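Long-range contact in AxyAgu115A (Amphibacillus xylanus NBRC 15112, PDB 6NPS), which probably acts as a family GH115 alpha-glucuronidase, a glycoside hydrolase that removes glucuronic acid side groups from arabinoglucuronoxylan: residues 835-847 and 928-940. The protein carries 3 engineered substitutions. Sequence-based numbering, arbitrary orientation.
Sequences TDTHYQVGKDAPF and NKLRIYAVSPGFA
The Y933 ring is held between two side chains from 835-847. V841 CG1 sits over the centre of one face, 4.2 Å from the centroid. F847 CB lies over the opposite face, nearer the rim. A845 O approaches the edge close to the ring plane. The contact starts an antiparallel beta pairing in the C-terminal beta domain of the GH115 family. The F847 ring carries R931 on one face, with CD 4.0 Å from the centroid. The guanidinium lies only 14° from the ring plane, and its centre is over F847 CZ. The R931 chain, extended from CG to NE, runs obliquely across the ring. Y933 OH lies in the guanidinium plane at its edge, but its hydrogen bond goes to Q883.

The loop after strand 828-833 enters strand 847-854 beside strand 926-934. F847 and Y933 form a non-hydrogen-bonded pair. Their side chains run side by side and point the same way, but the ring planes are turned 55° apart. F847 CG stands between the backbone N and the carbonyl carbon (chi1 67°), which keeps the ring beside Y933, with one face against R931. R931 NE makes a salt bridge to E849. With an alanine in place of R931, this face would probably lose its packing against the arginine, and E849 its salt-bridge partner.

Farther along, two backbone hydrogen bonds tie the loop to A934 and V935. A934 N donates to P846 O at 3.1 Å, and Y839 N to V935 O at 2.9 Å. A934 O is buried without a polar partner, against the CB atoms of Y839 and A845. P937 CD packs over one face of the H838 ring. Beyond it, a water donates to T835 O at 3.0 Å and accepts from G938 N at 2.8 Å.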
ATOM      1  N   THR A 835       1.037  11.526 -44.424  1.00 40.42           N
ATOM      2  CA  THR A 835       1.659  10.870 -43.272  1.00 41.24           C
ATOM      3  C   THR A 835       3.025  10.257 -43.554  1.00 42.06           C
ATOM      4  O   THR A 835       3.692   9.865 -42.599  1.00 42.28           O
ATOM      5  CB  THR A 835       0.793   9.724 -42.738  1.00 39.10           C
ATOM      6  OG1 THR A 835       0.697   8.697 -43.741  1.00 40.61           O
ATOM      7  CG2 THR A 835      -0.563  10.193 -42.387  1.00 33.20           C
ATOM      8  N   ASP A 836       3.435  10.112 -44.810  1.00 41.55           N
ATOM      9  CA  ASP A 836       4.652   9.394 -45.152  1.00 45.46           C
ATOM     10  C   ASP A 836       5.832  10.303 -45.455  1.00 48.08           C
ATOM     11  O   ASP A 836       6.921   9.798 -45.757  1.00 49.35           O
ATOM     12  CB  ASP A 836       4.407   8.469 -46.348  1.00 56.71           C
ATOM     13  CG  ASP A 836       3.871   9.211 -47.582  1.00 69.44           C
ATOM     14  OD1 ASP A 836       3.027  10.129 -47.445  1.00 70.55           O
ATOM     15  OD2 ASP A 836       4.280   8.846 -48.705  1.00 74.63           O
ATOM     16  N   THR A 837       5.655  11.624 -45.397  1.00 40.80           N
ATOM     17  CA  THR A 837       6.758  12.535 -45.666  1.00 40.78           C
ATOM     18  C   THR A 837       7.581  12.745 -44.408  1.00 42.12           C
ATOM     19  O   THR A 837       7.029  12.938 -43.323  1.00 40.00           O
ATOM     20  CB  THR A 837       6.251  13.905 -46.125  1.00 45.12           C
ATOM     21  OG1 THR A 837       5.268  13.744 -47.158  1.00 49.12           O
ATOM     22  CG2 THR A 837       7.418  14.781 -46.595  1.00 42.22           C
ATOM     23  N   HIS A 838       8.903  12.773 -44.574  1.00 42.50           N
ATOM     24  CA  HIS A 838       9.816  13.275 -43.552  1.00 43.22           C
ATOM     25  C   HIS A 838       9.998  14.768 -43.824  1.00 44.55           C
ATOM     26  O   HIS A 838      10.697  15.163 -44.766  1.00 43.67           O
ATOM     27  CB  HIS A 838      11.136  12.505 -43.580  1.00 47.53           C
ATOM     28  CG  HIS A 838      10.986  11.042 -43.257  1.00 57.71           C
ATOM     29  ND1 HIS A 838      11.407  10.489 -42.062  1.00 60.39           N
ATOM     30  CD2 HIS A 838      10.444  10.022 -43.968  1.00 60.61           C
ATOM     31  CE1 HIS A 838      11.135   9.194 -42.055  1.00 57.34           C
ATOM     32  NE2 HIS A 838      10.553   8.884 -43.201  1.00 59.80           N
ATOM     33  N   TYR A 839       9.357  15.601 -43.001  1.00 37.26           N
ATOM     34  CA  TYR A 839       9.368  17.040 -43.196  1.00 42.34           C
ATOM     35  C   TYR A 839      10.668  17.639 -42.677  1.00 41.59           C
ATOM     36  O   TYR A 839      11.300  17.092 -41.773  1.00 43.14           O
ATOM     37  CB  TYR A 839       8.167  17.661 -42.455  1.00 39.14           C
ATOM     38  CG  TYR A 839       6.840  17.229 -43.024  1.00 38.06           C
ATOM     39  CD1 TYR A 839       6.041  16.290 -42.375  1.00 42.87           C
ATOM     40  CD2 TYR A 839       6.383  17.765 -44.237  1.00 40.15           C
ATOM     41  CE1 TYR A 839       4.817  15.893 -42.911  1.00 40.79           C
ATOM     42  CE2 TYR A 839       5.193  17.382 -44.786  1.00 35.53           C
ATOM     43  CZ  TYR A 839       4.403  16.454 -44.129  1.00 42.76           C
ATOM     44  OH  TYR A 839       3.199  16.085 -44.711  1.00 45.17           O
ATOM     45  N   GLN A 840      11.052  18.787 -43.227  1.00 40.18           N
ATOM     46  CA  GLN A 840      12.214  19.534 -42.755  1.00 45.33           C
ATOM     47  C   GLN A 840      11.789  20.937 -42.359  1.00 42.66           C
ATOM     48  O   GLN A 840      11.153  21.634 -43.149  1.00 42.53           O
ATOM     49  CB  GLN A 840      13.290  19.582 -43.838  1.00 52.03           C
ATOM     50  CG  GLN A 840      13.814  18.211 -44.170  1.00 68.58           C
ATOM     51  CD  GLN A 840      15.317  18.190 -44.301  1.00 82.14           C
ATOM     52  OE1 GLN A 840      15.855  17.663 -45.277  1.00 87.25           O
ATOM     53  NE2 GLN A 840      16.011  18.766 -43.317  1.00 82.72           N
ATOM     54  N   VAL A 841      12.148  21.350 -41.139  1.00 44.06           N
ATOM     55  CA  VAL A 841      11.804  22.688 -40.676  1.00 45.76           C
ATOM     56  C   VAL A 841      12.413  23.725 -41.599  1.00 53.82           C
ATOM     57  O   VAL A 841      13.566  23.616 -42.044  1.00 55.80           O
ATOM     58  CB  VAL A 841      12.236  22.907 -39.215  1.00 47.02           C
ATOM     59  CG1 VAL A 841      11.998  24.358 -38.809  1.00 46.71           C
ATOM     60  CG2 VAL A 841      11.491  21.938 -38.241  1.00 42.60           C
ATOM     61  N   GLY A 842      11.597  24.661 -42.007  1.00 50.00           N
ATOM     62  CA  GLY A 842      12.015  25.725 -42.875  1.00 51.09           C
ATOM     63  C   GLY A 842      11.898  25.383 -44.323  1.00 52.08           C
ATOM     64  O   GLY A 842      12.011  26.196 -45.183  1.00 58.45           O
ATOM     65  N   LYS A 843      11.630  24.154 -44.597  1.00 50.32           N
ATOM     66  CA  LYS A 843      11.445  23.739 -45.971  1.00 44.98           C
ATOM     67  C   LYS A 843      10.005  23.449 -46.360  1.00 50.48           C
ATOM     68  O   LYS A 843       9.368  24.234 -47.067  1.00 54.28           O
ATOM     69  CB  LYS A 843      12.329  22.483 -46.101  1.00 48.19           C
ATOM     70  CG  LYS A 843      12.420  21.899 -47.496  1.00 49.77           C
ATOM     71  CD  LYS A 843      13.541  20.845 -47.614  1.00 58.27           C
ATOM     72  CE  LYS A 843      13.079  19.583 -48.322  1.00 62.58           C
ATOM     73  NZ  LYS A 843      13.649  18.357 -47.664  1.00 67.22           N
ATOM     74  N   ASP A 844       9.470  22.347 -45.845  1.00 44.78           N
ATOM     75  CA  ASP A 844       8.103  21.937 -46.127  1.00 45.59           C
ATOM     76  C   ASP A 844       7.300  21.579 -44.874  1.00 44.10           C
ATOM     77  O   ASP A 844       6.138  21.185 -45.001  1.00 43.32           O
ATOM     78  CB  ASP A 844       8.116  20.731 -47.081  1.00 44.00           C
ATOM     79  CG  ASP A 844       8.913  19.541 -46.515  1.00 48.96           C
ATOM     80  OD1 ASP A 844       8.870  18.436 -47.091  1.00 49.12           O
ATOM     81  OD2 ASP A 844       9.571  19.706 -45.462  1.00 50.33           O
ATOM     82  N   ALA A 845       7.874  21.672 -43.674  1.00 42.45           N
ATOM     83  CA  ALA A 845       7.156  21.228 -42.474  1.00 43.88           C
ATOM     84  C   ALA A 845       5.995  22.166 -42.147  1.00 40.31           C
ATOM     85  O   ALA A 845       6.213  23.363 -41.996  1.00 37.71           O
ATOM     86  CB  ALA A 845       8.095  21.171 -41.275  1.00 41.53           C
ATOM     87  N   PRO A 846       4.780  21.658 -41.975  1.00 36.58           N
ATOM     88  CA  PRO A 846       3.692  22.492 -41.445  1.00 38.37           C
ATOM     89  C   PRO A 846       3.813  22.651 -39.931  1.00 38.42           C
ATOM     90  O   PRO A 846       4.498  21.880 -39.245  1.00 36.73           O
ATOM     91  CB  PRO A 846       2.434  21.687 -41.778  1.00 37.14           C
ATOM     92  CG  PRO A 846       2.907  20.243 -41.583  1.00 34.10           C
ATOM     93  CD  PRO A 846       4.365  20.251 -42.153  1.00 36.32           C
ATOM     94  N   PHE A 847       3.097  23.641 -39.403  1.00 34.77           N
ATOM     95  CA  PHE A 847       3.114  23.869 -37.963  1.00 37.89           C
ATOM     96  C   PHE A 847       1.736  24.270 -37.455  1.00 37.11           C
ATOM     97  O   PHE A 847       0.846  24.658 -38.220  1.00 37.51           O
ATOM     98  CB  PHE A 847       4.198  24.897 -37.539  1.00 37.12           C
ATOM     99  CG  PHE A 847       3.984  26.315 -38.001  1.00 42.59           C
ATOM    100  CD1 PHE A 847       3.153  27.171 -37.297  1.00 43.20           C
ATOM    101  CD2 PHE A 847       4.704  26.831 -39.077  1.00 42.70           C
ATOM    102  CE1 PHE A 847       2.986  28.477 -37.681  1.00 48.09           C
ATOM    103  CE2 PHE A 847       4.544  28.153 -39.468  1.00 47.86           C
ATOM    104  CZ  PHE A 847       3.682  28.978 -38.760  1.00 49.31           C
ATOM    105  N   ASN A 928       3.322  34.606 -24.888  1.00 47.79           N
ATOM    106  CA  ASN A 928       4.308  33.768 -25.564  1.00 50.47           C
ATOM    107  C   ASN A 928       3.645  33.038 -26.731  1.00 49.53           C
ATOM    108  O   ASN A 928       2.435  32.790 -26.728  1.00 46.95           O
ATOM    109  CB  ASN A 928       4.933  32.699 -24.612  1.00 48.59           C
ATOM    110  CG  ASN A 928       5.868  33.309 -23.567  1.00 51.92           C
ATOM    111  OD1 ASN A 928       7.088  33.391 -23.761  1.00 52.87           O
ATOM    112  ND2 ASN A 928       5.292  33.750 -22.458  1.00 49.77           N
ATOM    113  N   LYS A 929       4.457  32.670 -27.718  1.00 47.22           N
ATOM    114  CA  LYS A 929       4.040  31.841 -28.847  1.00 48.65           C
ATOM    115  C   LYS A 929       4.843  30.548 -28.840  1.00 44.41           C
ATOM    116  O   LYS A 929       6.052  30.573 -28.588  1.00 45.34           O
ATOM    117  CB  LYS A 929       4.288  32.539 -30.175  1.00 53.86           C
ATOM    118  CG  LYS A 929       3.207  33.492 -30.644  1.00 70.64           C
ATOM    119  CD  LYS A 929       3.802  34.593 -31.546  1.00 77.85           C
ATOM    120  CE  LYS A 929       4.274  34.092 -32.941  1.00 82.54           C
ATOM    121  NZ  LYS A 929       5.347  33.028 -32.988  1.00 83.20           N
ATOM    122  N   LEU A 930       4.174  29.427 -29.118  1.00 36.87           N
ATOM    123  CA  LEU A 930       4.818  28.123 -29.249  1.00 40.06           C
ATOM    124  C   LEU A 930       4.403  27.511 -30.581  1.00 41.13           C
ATOM    125  O   LEU A 930       3.209  27.311 -30.822  1.00 42.60           O
ATOM    126  CB  LEU A 930       4.441  27.184 -28.088  1.00 40.30           C
ATOM    127  CG  LEU A 930       4.731  25.691 -28.346  1.00 43.18           C
ATOM    128  CD1 LEU A 930       6.245  25.390 -28.282  1.00 41.69           C
ATOM    129  CD2 LEU A 930       3.942  24.739 -27.397  1.00 38.49           C
ATOM    130  N   ARG A 931       5.372  27.228 -31.449  1.00 43.50           N
ATOM    131  CA  ARG A 931       5.110  26.541 -32.711  1.00 39.75           C
ATOM    132  C   ARG A 931       5.586  25.111 -32.607  1.00 41.94           C
ATOM    133  O   ARG A 931       6.720  24.866 -32.181  1.00 45.61           O
ATOM    134  CB  ARG A 931       5.809  27.231 -33.881  1.00 39.06           C
ATOM    135  CG  ARG A 931       5.271  28.594 -34.177  1.00 43.35           C
ATOM    136  CD  ARG A 931       5.963  29.273 -35.357  1.00 48.23           C
ATOM    137  NE  ARG A 931       5.283  30.533 -35.620  1.00 57.49           N
ATOM    138  CZ  ARG A 931       5.537  31.333 -36.645  1.00 66.99           C
ATOM    139  NH1 ARG A 931       6.473  31.012 -37.521  1.00 71.14           N
ATOM    140  NH2 ARG A 931       4.845  32.457 -36.788  1.00 72.55           N
ATOM    141  N   ILE A 932       4.739  24.170 -33.020  1.00 37.50           N
ATOM    142  CA  ILE A 932       5.128  22.772 -33.142  1.00 39.21           C
ATOM    143  C   ILE A 932       5.124  22.405 -34.622  1.00 38.16           C
ATOM    144  O   ILE A 932       4.101  22.552 -35.315  1.00 37.09           O
ATOM    145  CB  ILE A 932       4.198  21.860 -32.340  1.00 37.52           C
ATOM    146  CG1 ILE A 932       4.133  22.382 -30.896  1.00 41.51           C
ATOM    147  CG2 ILE A 932       4.649  20.412 -32.441  1.00 35.90           C
ATOM    148  CD1 ILE A 932       3.347  21.503 -30.010  1.00 47.78           C
ATOM    149  N   TYR A 933       6.275  21.957 -35.114  1.00 39.02           N
ATOM    150  CA  TYR A 933       6.438  21.560 -36.508  1.00 38.30           C
ATOM    151  C   TYR A 933       6.450  20.043 -36.606  1.00 41.76           C
ATOM    152  O   TYR A 933       7.095  19.357 -35.793  1.00 39.57           O
ATOM    153  CB  TYR A 933       7.749  22.085 -37.105  1.00 39.85           C
ATOM    154  CG  TYR A 933       7.906  23.566 -37.244  1.00 47.12           C
ATOM    155  CD1 TYR A 933       8.254  24.361 -36.159  1.00 50.72           C
ATOM    156  CD2 TYR A 933       7.764  24.183 -38.486  1.00 50.55           C
ATOM    157  CE1 TYR A 933       8.422  25.741 -36.307  1.00 50.64           C
ATOM    158  CE2 TYR A 933       7.928  25.558 -38.640  1.00 47.88           C
ATOM    159  CZ  TYR A 933       8.264  26.323 -37.548  1.00 52.15           C
ATOM    160  OH  TYR A 933       8.443  27.679 -37.690  1.00 59.51           O
ATOM    161  N   ALA A 934       5.785  19.511 -37.628  1.00 37.63           N
ATOM    162  CA  ALA A 934       5.939  18.093 -37.916  1.00 35.64           C
ATOM    163  C   ALA A 934       7.271  17.840 -38.597  1.00 38.45           C
ATOM    164  O   ALA A 934       7.688  18.619 -39.452  1.00 36.84           O
ATOM    165  CB  ALA A 934       4.815  17.581 -38.812  1.00 37.88           C
ATOM    166  N   VAL A 935       7.936  16.724 -38.231  1.00 35.26           N
ATOM    167  CA  VAL A 935       9.183  16.327 -38.879  1.00 39.65           C
ATOM    168  C   VAL A 935       9.088  14.845 -39.260  1.00 40.48           C
ATOM    169  O   VAL A 935       8.820  14.512 -40.422  1.00 39.80           O
ATOM    170  CB  VAL A 935      10.394  16.626 -37.962  1.00 42.61           C
ATOM    171  CG1 VAL A 935      11.745  16.166 -38.600  1.00 39.56           C
ATOM    172  CG2 VAL A 935      10.428  18.125 -37.594  1.00 43.09           C
ATOM    173  N   SER A 936       9.261  13.920 -38.259  1.00 36.77           N
ATOM    174  CA  SER A 936       9.086  12.503 -38.501  1.00 39.44           C
ATOM    175  C   SER A 936       7.616  12.131 -38.609  1.00 38.19           C
ATOM    176  O   SER A 936       6.774  12.714 -37.937  1.00 39.17           O
ATOM    177  CB  SER A 936       9.711  11.660 -37.374  1.00 40.51           C
ATOM    178  OG  SER A 936      11.050  12.040 -37.146  1.00 41.89           O
ATOM    179  N   PRO A 937       7.302  11.113 -39.409  1.00 39.43           N
ATOM    180  CA  PRO A 937       5.966  10.491 -39.361  1.00 38.80           C
ATOM    181  C   PRO A 937       5.701   9.808 -38.011  1.00 38.08           C
ATOM    182  O   PRO A 937       6.621   9.479 -37.262  1.00 39.68           O
ATOM    183  CB  PRO A 937       6.025   9.447 -40.480  1.00 39.63           C
ATOM    184  CG  PRO A 937       7.214   9.852 -41.365  1.00 40.47           C
ATOM    185  CD  PRO A 937       8.184  10.524 -40.438  1.00 38.61           C
ATOM    186  N   GLY A 938       4.426   9.540 -37.734  1.00 35.84           N
ATOM    187  CA  GLY A 938       4.035   8.916 -36.486  1.00 40.00           C
ATOM    188  C   GLY A 938       3.779   9.857 -35.313  1.00 41.79           C
ATOM    189  O   GLY A 938       3.430   9.387 -34.218  1.00 38.20           O
ATOM    190  N   PHE A 939       3.906  11.164 -35.508  1.00 41.38           N
ATOM    191  CA  PHE A 939       3.751  12.148 -34.434  1.00 40.34           C
ATOM    192  C   PHE A 939       2.280  12.532 -34.327  1.00 40.64           C
ATOM    193  O   PHE A 939       1.744  13.208 -35.211  1.00 38.96           O
ATOM    194  CB  PHE A 939       4.650  13.353 -34.715  1.00 36.84           C
ATOM    195  CG  PHE A 939       4.551  14.459 -33.686  1.00 39.56           C
ATOM    196  CD1 PHE A 939       5.210  14.362 -32.471  1.00 45.07           C
ATOM    197  CD2 PHE A 939       3.806  15.601 -33.946  1.00 39.53           C
ATOM    198  CE1 PHE A 939       5.112  15.394 -31.513  1.00 42.09           C
ATOM    199  CE2 PHE A 939       3.703  16.640 -33.002  1.00 42.08           C
ATOM    200  CZ  PHE A 939       4.367  16.538 -31.792  1.00 40.52           C
ATOM    201  N   ALA A 940       1.607  12.070 -33.267  1.00 37.26           N
ATOM    202  CA  ALA A 940       0.200  12.383 -33.038  1.00 35.88           C
ATOM    203  C   ALA A 940       0.074  12.963 -31.630  1.00 39.89           C
ATOM    204  O   ALA A 940       0.323  12.263 -30.635  1.00 37.23           O
ATOM    205  CB  ALA A 940      -0.687  11.160 -33.216  1.00 34.17           C
TER
HETATM  206  O   HOH W   1       2.615  10.143 -39.803  1.00 45.81           O